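Local coordinates for period circadian protein homolog 2 (PDB 3GDI) that is a mammalian circadian clock component that probably acts in transcriptional regulation and carries tandem PAS domains for protein interactions, at residues M26-I38 against S57-D69. Numbering follows the deposited sequence.
Sequences MFAVAVSLVSGKI and SDAKFVEFLAPHD
Phe61 packs against Val29 and Val31 of strand 26-31, the first strand of a PAS fold, the PAS-A domain, whose five-stranded antiparallel sheet runs in the order 2-1-5-4-3. From the backbone outward, Phe61 CB touches Val31 CG2 at 3.7 Å and Ile38 CG1 at 3.8 Å. CG is still near Val31 CG2, and its position anti to the backbone N (chi1 -176°) sends the ring along the strand towards Phe27. Ile38 CD1 lies in the ring plane at the CD1 edge, while Val29 CG1 sits over one face. Farther out, Phe61 CE1 reaches the edge of the Phe27 ring, which also makes an edge-to-face contact with Phe123 of strand 121-131. Phe61, at the start of the 3-10 segment 61-63, thus packs the segment before helix 70-76 against residues of strand 26-31 and Ile38.

Two backbone bonds flank a single bridge between Lys37 and Lys60: Ile38 N donates to Ala59 O at 2.7 Å and Phe61 N to Gly36 O at 3.0 Å. Gly36 O also receives a bond from a water that in turn accepts from Val62 N, tying the hairpin turn to the start of the 3-10 turn. Beyond the bridge, the extended Ile38 side chain (chi2 -180°) carries CD1 on to Phe64, where it ends 4.0 Å from CE1.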
ATOM      1  N   MET A  26      20.749  19.483  -2.189  1.00 89.71           N
ATOM      2  CA  MET A  26      19.609  19.548  -1.280  1.00 88.34           C
ATOM      3  C   MET A  26      18.946  20.920  -1.243  1.00 86.20           C
ATOM      4  O   MET A  26      19.481  21.901  -1.756  1.00 86.20           O
ATOM      5  CB  MET A  26      20.025  19.155   0.138  1.00 89.32           C
ATOM      6  CG  MET A  26      20.274  17.674   0.306  1.00 92.91           C
ATOM      7  SD  MET A  26      20.428  17.185   2.034  1.00 96.95           S
ATOM      8  CE  MET A  26      18.709  16.831   2.444  1.00 95.32           C
ATOM      9  N   PHE A  27      17.761  20.972  -0.647  1.00 83.29           N
ATOM     10  CA  PHE A  27      17.024  22.216  -0.507  1.00 81.16           C
ATOM     11  C   PHE A  27      15.864  22.000   0.445  1.00 79.84           C
ATOM     12  O   PHE A  27      15.405  20.877   0.633  1.00 80.19           O
ATOM     13  CB  PHE A  27      16.518  22.738  -1.865  1.00 81.35           C
ATOM     14  CG  PHE A  27      15.335  21.986  -2.430  1.00 82.50           C
ATOM     15  CD1 PHE A  27      15.518  20.901  -3.282  1.00 82.69           C
ATOM     16  CD2 PHE A  27      14.032  22.387  -2.138  1.00 82.74           C
ATOM     17  CE1 PHE A  27      14.422  20.232  -3.836  1.00 82.55           C
ATOM     18  CE2 PHE A  27      12.933  21.721  -2.686  1.00 81.75           C
ATOM     19  CZ  PHE A  27      13.129  20.644  -3.535  1.00 81.50           C
ATOM     20  N   ALA A  28      15.408  23.078   1.065  1.00 78.98           N
ATOM     21  CA  ALA A  28      14.301  23.000   2.004  1.00 77.80           C
ATOM     22  C   ALA A  28      13.130  23.814   1.482  1.00 77.17           C
ATOM     23  O   ALA A  28      13.315  24.757   0.712  1.00 76.75           O
ATOM     24  CB  ALA A  28      14.734  23.521   3.367  1.00 77.95           C
ATOM     25  N   VAL A  29      11.926  23.443   1.901  1.00 76.33           N
ATOM     26  CA  VAL A  29      10.724  24.142   1.475  1.00 75.11           C
ATOM     27  C   VAL A  29       9.599  23.943   2.483  1.00 74.43           C
ATOM     28  O   VAL A  29       9.380  22.837   2.975  1.00 73.64           O
ATOM     29  CB  VAL A  29      10.258  23.644   0.089  1.00 75.09           C
ATOM     30  CG1 VAL A  29       9.971  22.153   0.144  1.00 75.66           C
ATOM     31  CG2 VAL A  29       9.020  24.404  -0.348  1.00 74.61           C
ATOM     32  N   ALA A  30       8.904  25.031   2.799  1.00 73.90           N
ATOM     33  CA  ALA A  30       7.787  24.994   3.735  1.00 73.53           C
ATOM     34  C   ALA A  30       6.546  25.215   2.894  1.00 72.80           C
ATOM     35  O   ALA A  30       6.475  26.175   2.135  1.00 72.71           O
ATOM     36  CB  ALA A  30       7.932  26.098   4.772  1.00 74.41           C
ATOM     37  N   VAL A  31       5.568  24.330   3.034  1.00 72.66           N
ATOM     38  CA  VAL A  31       4.349  24.417   2.243  1.00 72.63           C
ATOM     39  C   VAL A  31       3.083  24.492   3.084  1.00 74.16           C
ATOM     40  O   VAL A  31       2.828  23.619   3.910  1.00 75.52           O
ATOM     41  CB  VAL A  31       4.250  23.202   1.295  1.00 70.56           C
ATOM     42  CG1 VAL A  31       2.931  23.210   0.546  1.00 70.13           C
ATOM     43  CG2 VAL A  31       5.407  23.225   0.327  1.00 70.35           C
ATOM     44  N   SER A  32       2.290  25.535   2.860  1.00 74.92           N
ATOM     45  CA  SER A  32       1.044  25.717   3.588  1.00 75.62           C
ATOM     46  C   SER A  32       0.216  24.454   3.491  1.00 75.66           C
ATOM     47  O   SER A  32      -0.100  24.005   2.394  1.00 75.74           O
ATOM     48  CB  SER A  32       0.246  26.878   3.001  1.00 77.71           C
ATOM     49  OG  SER A  32      -1.078  26.886   3.515  1.00 79.00           O
ATOM     50  N   LEU A  33      -0.145  23.892   4.638  1.00 76.44           N
ATOM     51  CA  LEU A  33      -0.938  22.671   4.662  1.00 78.25           C
ATOM     52  C   LEU A  33      -2.368  22.931   4.184  1.00 78.82           C
ATOM     53  O   LEU A  33      -3.120  21.999   3.902  1.00 78.62           O
ATOM     54  CB  LEU A  33      -0.952  22.086   6.076  1.00 78.90           C
ATOM     55  CG  LEU A  33      -1.232  20.584   6.171  1.00 79.15           C
ATOM     56  CD1 LEU A  33      -0.138  19.806   5.444  1.00 77.65           C
ATOM     57  CD2 LEU A  33      -1.298  20.174   7.633  1.00 79.52           C
ATOM     58  N   VAL A  34      -2.731  24.207   4.083  1.00 79.84           N
ATOM     59  CA  VAL A  34      -4.066  24.602   3.642  1.00 80.10           C
ATOM     60  C   VAL A  34      -4.042  25.110   2.198  1.00 80.36           C
ATOM     61  O   VAL A  34      -4.856  24.693   1.374  1.00 80.24           O
ATOM     62  CB  VAL A  34      -4.642  25.720   4.558  1.00 81.20           C
ATOM     63  CG1 VAL A  34      -6.060  26.066   4.136  1.00 81.77           C
ATOM     64  CG2 VAL A  34      -4.614  25.272   6.016  1.00 80.70           C
ATOM     65  N   SER A  35      -3.098  26.001   1.904  1.00 81.08           N
ATOM     66  CA  SER A  35      -2.948  26.595   0.572  1.00 81.10           C
ATOM     67  C   SER A  35      -2.263  25.697  -0.453  1.00 80.18           C
ATOM     68  O   SER A  35      -2.753  25.512  -1.565  1.00 79.06           O
ATOM     69  CB  SER A  35      -2.144  27.897   0.663  1.00 82.08           C
ATOM     70  OG  SER A  35      -2.828  28.896   1.400  1.00 86.94           O
ATOM     71  N   GLY A  36      -1.120  25.143  -0.067  1.00 79.68           N
ATOM     72  CA  GLY A  36      -0.357  24.317  -0.978  1.00 78.27           C
ATOM     73  C   GLY A  36       0.707  25.258  -1.498  1.00 78.75           C
ATOM     74  O   GLY A  36       1.588  24.873  -2.261  1.00 78.51           O
ATOM     75  N   LYS A  37       0.606  26.511  -1.055  1.00 79.18           N
ATOM     76  CA  LYS A  37       1.527  27.579  -1.430  1.00 79.28           C
ATOM     77  C   LYS A  37       2.891  27.387  -0.775  1.00 79.23           C
ATOM     78  O   LYS A  37       2.985  26.895   0.346  1.00 78.41           O
ATOM     79  CB  LYS A  37       0.972  28.937  -0.985  1.00 79.51           C
ATOM     80  CG  LYS A  37      -0.357  29.351  -1.605  1.00 82.07           C
ATOM     81  CD  LYS A  37      -0.202  29.896  -3.020  1.00 83.42           C
ATOM     82  CE  LYS A  37      -1.532  30.439  -3.531  1.00 84.17           C
ATOM     83  NZ  LYS A  37      -1.479  30.900  -4.948  1.00 85.26           N
ATOM     84  N   ILE A  38       3.946  27.785  -1.478  1.00 79.55           N
ATOM     85  CA  ILE A  38       5.297  27.681  -0.946  1.00 79.80           C
ATOM     86  C   ILE A  38       5.539  28.879  -0.035  1.00 81.86           C
ATOM     87  O   ILE A  38       5.844  29.970  -0.512  1.00 82.04           O
ATOM     88  CB  ILE A  38       6.351  27.697  -2.076  1.00 77.69           C
ATOM     89  CG1 ILE A  38       6.219  26.438  -2.932  1.00 76.57           C
ATOM     90  CG2 ILE A  38       7.748  27.784  -1.492  1.00 76.43           C
ATOM     91  CD1 ILE A  38       7.222  26.370  -4.056  1.00 73.88           C
ATOM     92  N   SER A  57       9.620  31.772  -8.191  1.00 93.45           N
ATOM     93  CA  SER A  57       8.500  30.835  -8.247  1.00 92.90           C
ATOM     94  C   SER A  57       7.318  31.310  -7.391  1.00 92.62           C
ATOM     95  O   SER A  57       6.478  32.084  -7.854  1.00 93.01           O
ATOM     96  CB  SER A  57       8.960  29.451  -7.785  1.00 92.65           C
ATOM     97  OG  SER A  57       9.474  29.498  -6.466  1.00 92.39           O
ATOM     98  N   ASP A  58       7.261  30.838  -6.148  1.00 91.71           N
ATOM     99  CA  ASP A  58       6.201  31.207  -5.205  1.00 90.39           C
ATOM    100  C   ASP A  58       4.781  30.891  -5.686  1.00 87.61           C
ATOM    101  O   ASP A  58       4.051  31.783  -6.133  1.00 87.53           O
ATOM    102  CB  ASP A  58       6.298  32.699  -4.857  1.00 93.02           C
ATOM    103  CG  ASP A  58       5.479  33.065  -3.627  1.00 95.48           C
ATOM    104  OD1 ASP A  58       4.244  32.867  -3.648  1.00 97.06           O
ATOM    105  OD2 ASP A  58       6.076  33.548  -2.637  1.00 96.07           O
ATOM    106  N   ALA A  59       4.403  29.616  -5.575  1.00 83.40           N
ATOM    107  CA  ALA A  59       3.082  29.118  -5.973  1.00 77.76           C
ATOM    108  C   ALA A  59       2.822  27.826  -5.204  1.00 73.67           C
ATOM    109  O   ALA A  59       3.366  27.623  -4.118  1.00 72.63           O
ATOM    110  CB  ALA A  59       3.059  28.839  -7.461  1.00 77.58           C
ATOM    111  N   LYS A  60       1.988  26.953  -5.752  1.00 69.59           N
ATOM    112  CA  LYS A  60       1.740  25.683  -5.081  1.00 66.26           C
ATOM    113  C   LYS A  60       2.922  24.764  -5.415  1.00 62.31           C
ATOM    114  O   LYS A  60       3.285  24.609  -6.579  1.00 61.78           O
ATOM    115  CB  LYS A  60       0.424  25.058  -5.556  1.00 66.35           C
ATOM    116  CG  LYS A  60      -0.809  25.910  -5.269  1.00 67.63           C
ATOM    117  CD  LYS A  60      -2.105  25.110  -5.403  1.00 68.16           C
ATOM    118  CE  LYS A  60      -2.215  24.402  -6.747  1.00 69.41           C
ATOM    119  NZ  LYS A  60      -3.422  23.520  -6.813  1.00 71.02           N
ATOM    120  N   PHE A  61       3.536  24.175  -4.397  1.00 59.45           N
ATOM    121  CA  PHE A  61       4.677  23.294  -4.628  1.00 56.18           C
ATOM    122  C   PHE A  61       4.339  22.119  -5.538  1.00 53.87           C
ATOM    123  O   PHE A  61       5.168  21.704  -6.340  1.00 52.80           O
ATOM    124  CB  PHE A  61       5.223  22.753  -3.310  1.00 54.54           C
ATOM    125  CG  PHE A  61       6.457  21.906  -3.470  1.00 56.01           C
ATOM    126  CD1 PHE A  61       7.649  22.465  -3.918  1.00 58.10           C
ATOM    127  CD2 PHE A  61       6.435  20.549  -3.162  1.00 54.80           C
ATOM    128  CE1 PHE A  61       8.806  21.685  -4.053  1.00 57.29           C
ATOM    129  CE2 PHE A  61       7.574  19.765  -3.292  1.00 54.39           C
ATOM    130  CZ  PHE A  61       8.767  20.333  -3.737  1.00 55.53           C
ATOM    131  N   VAL A  62       3.133  21.577  -5.424  1.00 51.90           N
ATOM    132  CA  VAL A  62       2.783  20.436  -6.262  1.00 52.39           C
ATOM    133  C   VAL A  62       2.881  20.726  -7.754  1.00 52.61           C
ATOM    134  O   VAL A  62       3.106  19.815  -8.547  1.00 53.91           O
ATOM    135  CB  VAL A  62       1.363  19.874  -5.940  1.00 50.57           C
ATOM    136  CG1 VAL A  62       1.383  19.176  -4.600  1.00 47.50           C
ATOM    137  CG2 VAL A  62       0.331  20.984  -5.943  1.00 48.90           C
ATOM    138  N   GLU A  63       2.737  21.986  -8.142  1.00 53.45           N
ATOM    139  CA  GLU A  63       2.801  22.331  -9.559  1.00 53.61           C
ATOM    140  C   GLU A  63       4.164  22.063 -10.204  1.00 52.63           C
ATOM    141  O   GLU A  63       4.262  22.000 -11.428  1.00 51.92           O
ATOM    142  CB  GLU A  63       2.387  23.789  -9.764  1.00 55.41           C
ATOM    143  CG  GLU A  63       1.184  24.162  -8.921  1.00 60.15           C
ATOM    144  CD  GLU A  63       0.517  25.448  -9.351  1.00 62.02           C
ATOM    145  OE1 GLU A  63      -0.348  25.384 -10.252  1.00 62.92           O
ATOM    146  OE2 GLU A  63       0.858  26.516  -8.787  1.00 62.54           O
ATOM    147  N   PHE A  64       5.206  21.896  -9.387  1.00 52.49           N
ATOM    148  CA  PHE A  64       6.555  21.613  -9.897  1.00 51.31           C
ATOM    149  C   PHE A  64       6.931  20.133  -9.799  1.00 50.67           C
ATOM    150  O   PHE A  64       8.095  19.777  -9.961  1.00 52.35           O
ATOM    151  CB  PHE A  64       7.607  22.425  -9.142  1.00 52.14           C
ATOM    152  CG  PHE A  64       7.316  23.884  -9.089  1.00 52.89           C
ATOM    153  CD1 PHE A  64       6.706  24.440  -7.971  1.00 52.67           C
ATOM    154  CD2 PHE A  64       7.588  24.698 -10.185  1.00 53.19           C
ATOM    155  CE1 PHE A  64       6.365  25.784  -7.945  1.00 53.92           C
ATOM    156  CE2 PHE A  64       7.250  26.043 -10.170  1.00 53.16           C
ATOM    157  CZ  PHE A  64       6.636  26.586  -9.048  1.00 52.26           C
ATOM    158  N   LEU A  65       5.943  19.285  -9.529  1.00 49.84           N
ATOM    159  CA  LEU A  65       6.140  17.842  -9.403  1.00 48.06           C
ATOM    160  C   LEU A  65       5.624  17.115 -10.642  1.00 49.51           C
ATOM    161  O   LEU A  65       4.777  17.631 -11.372  1.00 49.84           O
ATOM    162  CB  LEU A  65       5.366  17.307  -8.194  1.00 46.77           C
ATOM    163  CG  LEU A  65       5.919  17.261  -6.772  1.00 45.89           C
ATOM    164  CD1 LEU A  65       7.090  18.200  -6.616  1.00 46.15           C
ATOM    165  CD2 LEU A  65       4.787  17.593  -5.807  1.00 42.07           C
ATOM    166  N   ALA A  66       6.135  15.916 -10.883  1.00 50.09           N
ATOM    167  CA  ALA A  66       5.650  15.134 -12.002  1.00 51.43           C
ATOM    168  C   ALA A  66       4.166  14.969 -11.666  1.00 53.51           C
ATOM    169  O   ALA A  66       3.806  14.769 -10.502  1.00 52.12           O
ATOM    170  CB  ALA A  66       6.343  13.787 -12.035  1.00 52.07           C
ATOM    171  N   PRO A  67       3.283  15.072 -12.669  1.00 55.20           N
ATOM    172  CA  PRO A  67       1.846  14.928 -12.402  1.00 55.91           C
ATOM    173  C   PRO A  67       1.449  13.635 -11.686  1.00 55.47           C
ATOM    174  O   PRO A  67       0.478  13.616 -10.932  1.00 55.96           O
ATOM    175  CB  PRO A  67       1.225  15.052 -13.793  1.00 56.45           C
ATOM    176  CG  PRO A  67       2.171  16.012 -14.484  1.00 54.51           C
ATOM    177  CD  PRO A  67       3.520  15.450 -14.074  1.00 55.72           C
ATOM    178  N   HIS A  68       2.198  12.560 -11.915  1.00 55.29           N
ATOM    179  CA  HIS A  68       1.909  11.283 -11.268  1.00 54.93           C
ATOM    180  C   HIS A  68       2.327  11.264  -9.805  1.00 54.27           C
ATOM    181  O   HIS A  68       1.796  10.486  -9.016  1.00 54.89           O
ATOM    182  CB  HIS A  68       2.630  10.132 -11.974  1.00 57.90           C
ATOM    183  CG  HIS A  68       1.906   9.593 -13.170  1.00 63.00           C
ATOM    184  ND1 HIS A  68       1.862  10.252 -14.380  1.00 66.35           N
ATOM    185  CD2 HIS A  68       1.199   8.451 -13.338  1.00 64.06           C
ATOM    186  CE1 HIS A  68       1.159   9.539 -15.242  1.00 65.69           C
ATOM    187  NE2 HIS A  68       0.746   8.441 -14.635  1.00 65.64           N
ATOM    188  N   ASP A  69       3.283  12.112  -9.438  1.00 54.15           N
ATOM    189  CA  ASP A  69       3.778  12.140  -8.071  1.00 51.97           C
ATOM    190  C   ASP A  69       2.999  13.044  -7.129  1.00 51.97           C
ATOM    191  O   ASP A  69       3.205  13.010  -5.915  1.00 55.71           O
ATOM    192  CB  ASP A  69       5.257  12.521  -8.063  1.00 52.52           C
ATOM    193  CG  ASP A  69       6.106  11.567  -8.887  1.00 54.33           C
ATOM    194  OD1 ASP A  69       5.857  10.343  -8.807  1.00 53.33           O
ATOM    195  OD2 ASP A  69       7.024  12.032  -9.605  1.00 54.72           O
TER
HETATM  196  O   HOH W   1       1.454  22.337  -3.085  1.00 59.62           O